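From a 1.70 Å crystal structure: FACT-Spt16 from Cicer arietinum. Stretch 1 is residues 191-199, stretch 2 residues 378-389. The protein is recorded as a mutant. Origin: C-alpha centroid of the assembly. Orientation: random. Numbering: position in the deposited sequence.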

# COMPACT_ATOMS: atom_id res chain seq x y z
N PHE A 191 -11.67 3.16 8.56
CA PHE A 191 -10.80 2.02 8.28
C PHE A 191 -9.32 2.41 8.25
O PHE A 191 -8.47 1.66 8.73
CB PHE A 191 -11.22 1.34 6.98
CG PHE A 191 -12.49 0.55 7.10
CD1 PHE A 191 -12.58 -0.48 8.03
CD2 PHE A 191 -13.59 0.85 6.32
CE1 PHE A 191 -13.75 -1.22 8.15
CE2 PHE A 191 -14.77 0.13 6.44
CZ PHE A 191 -14.85 -0.91 7.36
N SER A 192 -9.03 3.58 7.69
CA SER A 192 -7.65 4.09 7.65
C SER A 192 -7.05 4.22 9.05
O SER A 192 -5.92 3.81 9.30
CB SER A 192 -7.60 5.44 6.93
OG SER A 192 -6.30 6.01 7.03
N ALA A 193 -7.83 4.79 9.97
CA ALA A 193 -7.40 4.91 11.36
C ALA A 193 -7.24 3.53 12.00
O ALA A 193 -6.28 3.27 12.71
CB ALA A 193 -8.41 5.75 12.15
N LEU A 194 -8.20 2.65 11.72
CA LEU A 194 -8.18 1.30 12.25
C LEU A 194 -6.94 0.51 11.82
O LEU A 194 -6.33 -0.19 12.63
CB LEU A 194 -9.44 0.54 11.81
CG LEU A 194 -9.68 -0.82 12.44
CD1 LEU A 194 -9.84 -0.71 13.95
CD2 LEU A 194 -10.93 -1.43 11.82
N PHE A 195 -6.57 0.64 10.55
CA PHE A 195 -5.44 -0.11 10.01
C PHE A 195 -4.10 0.59 10.28
O PHE A 195 -3.05 -0.00 10.06
CB PHE A 195 -5.56 -0.31 8.50
CG PHE A 195 -6.78 -1.08 8.06
CD1 PHE A 195 -7.35 -2.05 8.88
CD2 PHE A 195 -7.36 -0.82 6.83
CE1 PHE A 195 -8.49 -2.75 8.46
CE2 PHE A 195 -8.50 -1.51 6.39
CZ PHE A 195 -9.06 -2.48 7.22
N ALA A 196 -4.14 1.82 10.79
CA ALA A 196 -2.94 2.67 10.86
C ALA A 196 -1.82 2.16 11.76
O ALA A 196 -0.65 2.20 11.38
CB ALA A 196 -3.32 4.10 11.26
N ALA A 197 -2.17 1.72 12.96
CA ALA A 197 -1.16 1.21 13.89
C ALA A 197 -1.15 -0.32 13.88
O ALA A 197 -2.13 -0.96 14.25
CB ALA A 197 -1.41 1.74 15.30
N LYS A 198 -0.02 -0.89 13.46
CA LYS A 198 0.10 -2.34 13.33
C LYS A 198 0.42 -3.02 14.66
O LYS A 198 1.12 -2.46 15.51
CB LYS A 198 1.21 -2.68 12.32
CG LYS A 198 0.77 -2.69 10.85
CD LYS A 198 0.52 -1.31 10.32
CE LYS A 198 0.02 -1.34 8.87
NZ LYS A 198 -0.62 -0.05 8.55
N SER A 199 -0.08 -4.24 14.81
CA SER A 199 0.28 -5.09 15.94
C SER A 199 1.69 -5.61 15.74
O SER A 199 2.24 -5.51 14.64
CB SER A 199 -0.67 -6.27 16.04
OG SER A 199 -0.42 -7.22 15.01
N GLY A 378 1.27 5.68 4.30
CA GLY A 378 1.25 4.48 5.12
C GLY A 378 1.20 3.26 4.22
O GLY A 378 0.81 3.33 3.06
N ILE A 379 1.60 2.12 4.77
CA ILE A 379 1.64 0.88 4.02
C ILE A 379 1.34 -0.28 4.96
O ILE A 379 1.74 -0.26 6.13
CB ILE A 379 3.01 0.72 3.30
CG1 ILE A 379 3.04 -0.54 2.42
CG2 ILE A 379 4.17 0.72 4.30
CD1 ILE A 379 4.18 -0.47 1.35
N GLY A 380 0.61 -1.27 4.47
CA GLY A 380 0.28 -2.45 5.26
C GLY A 380 -0.34 -3.49 4.35
O GLY A 380 0.24 -3.85 3.32
N ILE A 381 -1.52 -3.98 4.71
CA ILE A 381 -2.26 -4.81 3.77
C ILE A 381 -2.49 -4.08 2.44
O ILE A 381 -2.35 -4.66 1.36
CB ILE A 381 -3.59 -5.27 4.39
CG1 ILE A 381 -3.31 -6.00 5.70
CG2 ILE A 381 -4.34 -6.17 3.43
CD1 ILE A 381 -4.58 -6.47 6.45
N GLU A 382 -2.87 -2.81 2.53
CA GLU A 382 -2.94 -1.95 1.36
C GLU A 382 -1.55 -1.45 1.02
O GLU A 382 -0.80 -1.03 1.91
CB GLU A 382 -3.83 -0.74 1.64
CG GLU A 382 -5.26 -1.09 2.08
CD GLU A 382 -5.95 0.10 2.69
OE1 GLU A 382 -5.75 0.36 3.90
OE2 GLU A 382 -6.67 0.80 1.95
N PHE A 383 -1.21 -1.45 -0.26
CA PHE A 383 0.08 -0.88 -0.64
C PHE A 383 0.14 0.63 -0.35
O PHE A 383 1.18 1.18 0.03
CB PHE A 383 0.37 -1.15 -2.11
CG PHE A 383 1.72 -0.66 -2.52
CD1 PHE A 383 2.86 -1.38 -2.16
CD2 PHE A 383 1.85 0.51 -3.23
CE1 PHE A 383 4.12 -0.90 -2.49
CE2 PHE A 383 3.10 0.99 -3.58
CZ PHE A 383 4.23 0.28 -3.22
N ARG A 384 -1.00 1.29 -0.55
CA ARG A 384 -1.08 2.71 -0.34
C ARG A 384 -2.22 3.04 0.63
O ARG A 384 -3.40 2.94 0.28
CB ARG A 384 -1.32 3.38 -1.69
CG ARG A 384 -1.16 4.85 -1.73
CD ARG A 384 -1.22 5.30 -3.18
NE ARG A 384 -1.31 6.75 -3.26
CZ ARG A 384 -0.25 7.55 -3.32
NH1 ARG A 384 0.97 7.02 -3.31
NH2 ARG A 384 -0.41 8.86 -3.38
N GLU A 385 -1.86 3.42 1.85
CA GLU A 385 -2.82 3.92 2.83
C GLU A 385 -3.01 5.43 2.63
O GLU A 385 -2.23 6.25 3.11
CB GLU A 385 -2.36 3.58 4.25
CG GLU A 385 -2.21 2.07 4.45
CD GLU A 385 -1.76 1.67 5.84
OE1 GLU A 385 -1.45 2.57 6.66
OE2 GLU A 385 -1.69 0.46 6.11
N SER A 386 -4.06 5.78 1.89
CA SER A 386 -4.26 7.16 1.45
C SER A 386 -4.43 8.17 2.59
O SER A 386 -4.02 9.33 2.45
CB SER A 386 -5.43 7.26 0.48
OG SER A 386 -5.16 6.52 -0.70
N GLY A 387 -5.01 7.74 3.71
CA GLY A 387 -5.19 8.61 4.86
C GLY A 387 -3.90 9.00 5.56
O GLY A 387 -3.88 9.91 6.41
N LEU A 388 -2.81 8.33 5.22
CA LEU A 388 -1.51 8.63 5.81
C LEU A 388 -0.53 9.10 4.74
O LEU A 388 0.64 8.71 4.76
CB LEU A 388 -0.94 7.40 6.52
CG LEU A 388 -1.62 6.97 7.82
CD1 LEU A 388 -0.89 5.77 8.40
CD2 LEU A 388 -1.61 8.12 8.82
N ASN A 389 -1.00 9.92 3.81
CA ASN A 389 -0.10 10.49 2.81
C ASN A 389 0.81 11.54 3.43
O ASN A 389 0.34 12.49 4.07
CB ASN A 389 -0.94 11.08 1.66
CG ASN A 389 -0.10 11.41 0.44
OD1 ASN A 389 0.87 12.16 0.52
ND2 ASN A 389 -0.49 10.86 -0.71
O HOH W 1 -4.22 2.95 7.37
O HOH W 2 0.56 2.60 8.90

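The contact between the two stretches buries 330 Å² in total and centres on Lys 198, which loses more surface to the other stretch than any other residue here. Its CA-to-CB bond points toward the second stretch, and after the m and p turns of chi1 and chi2 the chain runs extended (chi3 and chi4 both t), carrying the ammonium group to Glu 385. There, NZ of Lys 198 forms a salt bridge with OE2 of Glu 385 at 2.7 Å. The same nitrogen donates to the carbonyl O of Phe 195 at 2.9 Å and makes a weak hydrogen bond of 3.4 Å to O of Ile 379. A buried charge is thus met by a carboxylate and by backbone oxygens from both stretches. Gly 380 makes room for the lysine: its CA lies 3.8 Å from CE of Lys 198, and a CB at this position would come within 2.7 Å of that carbon.

Glu 385 also engages the helix through water. Water 1 donates to O of Ser 192 (2.7 Å) and, weakly, to OE1 of Glu 385 (2.9 Å), while water 2 accepts from NZ of Lys 198 at 2.9 Å.

Ser 192 and Phe 195 cover nearly equal areas. OG of Ser 192 packs 3.6 Å from CA of Gly 387; a CB on this glycine would fall 2.3 Å from the hydroxyl oxygen, so its bare backbone permits the close approach. Phe 195 points toward the second stretch and presents its ring edge to Glu 382, with CD2 of Phe 195 3.5 Å from OE1 of Glu 382, near the ring plane. Beyond the polar cluster, CB of Ala 196 meets CD1 of Leu 388 at 4.1 Å, a small apolar contact between buried residues.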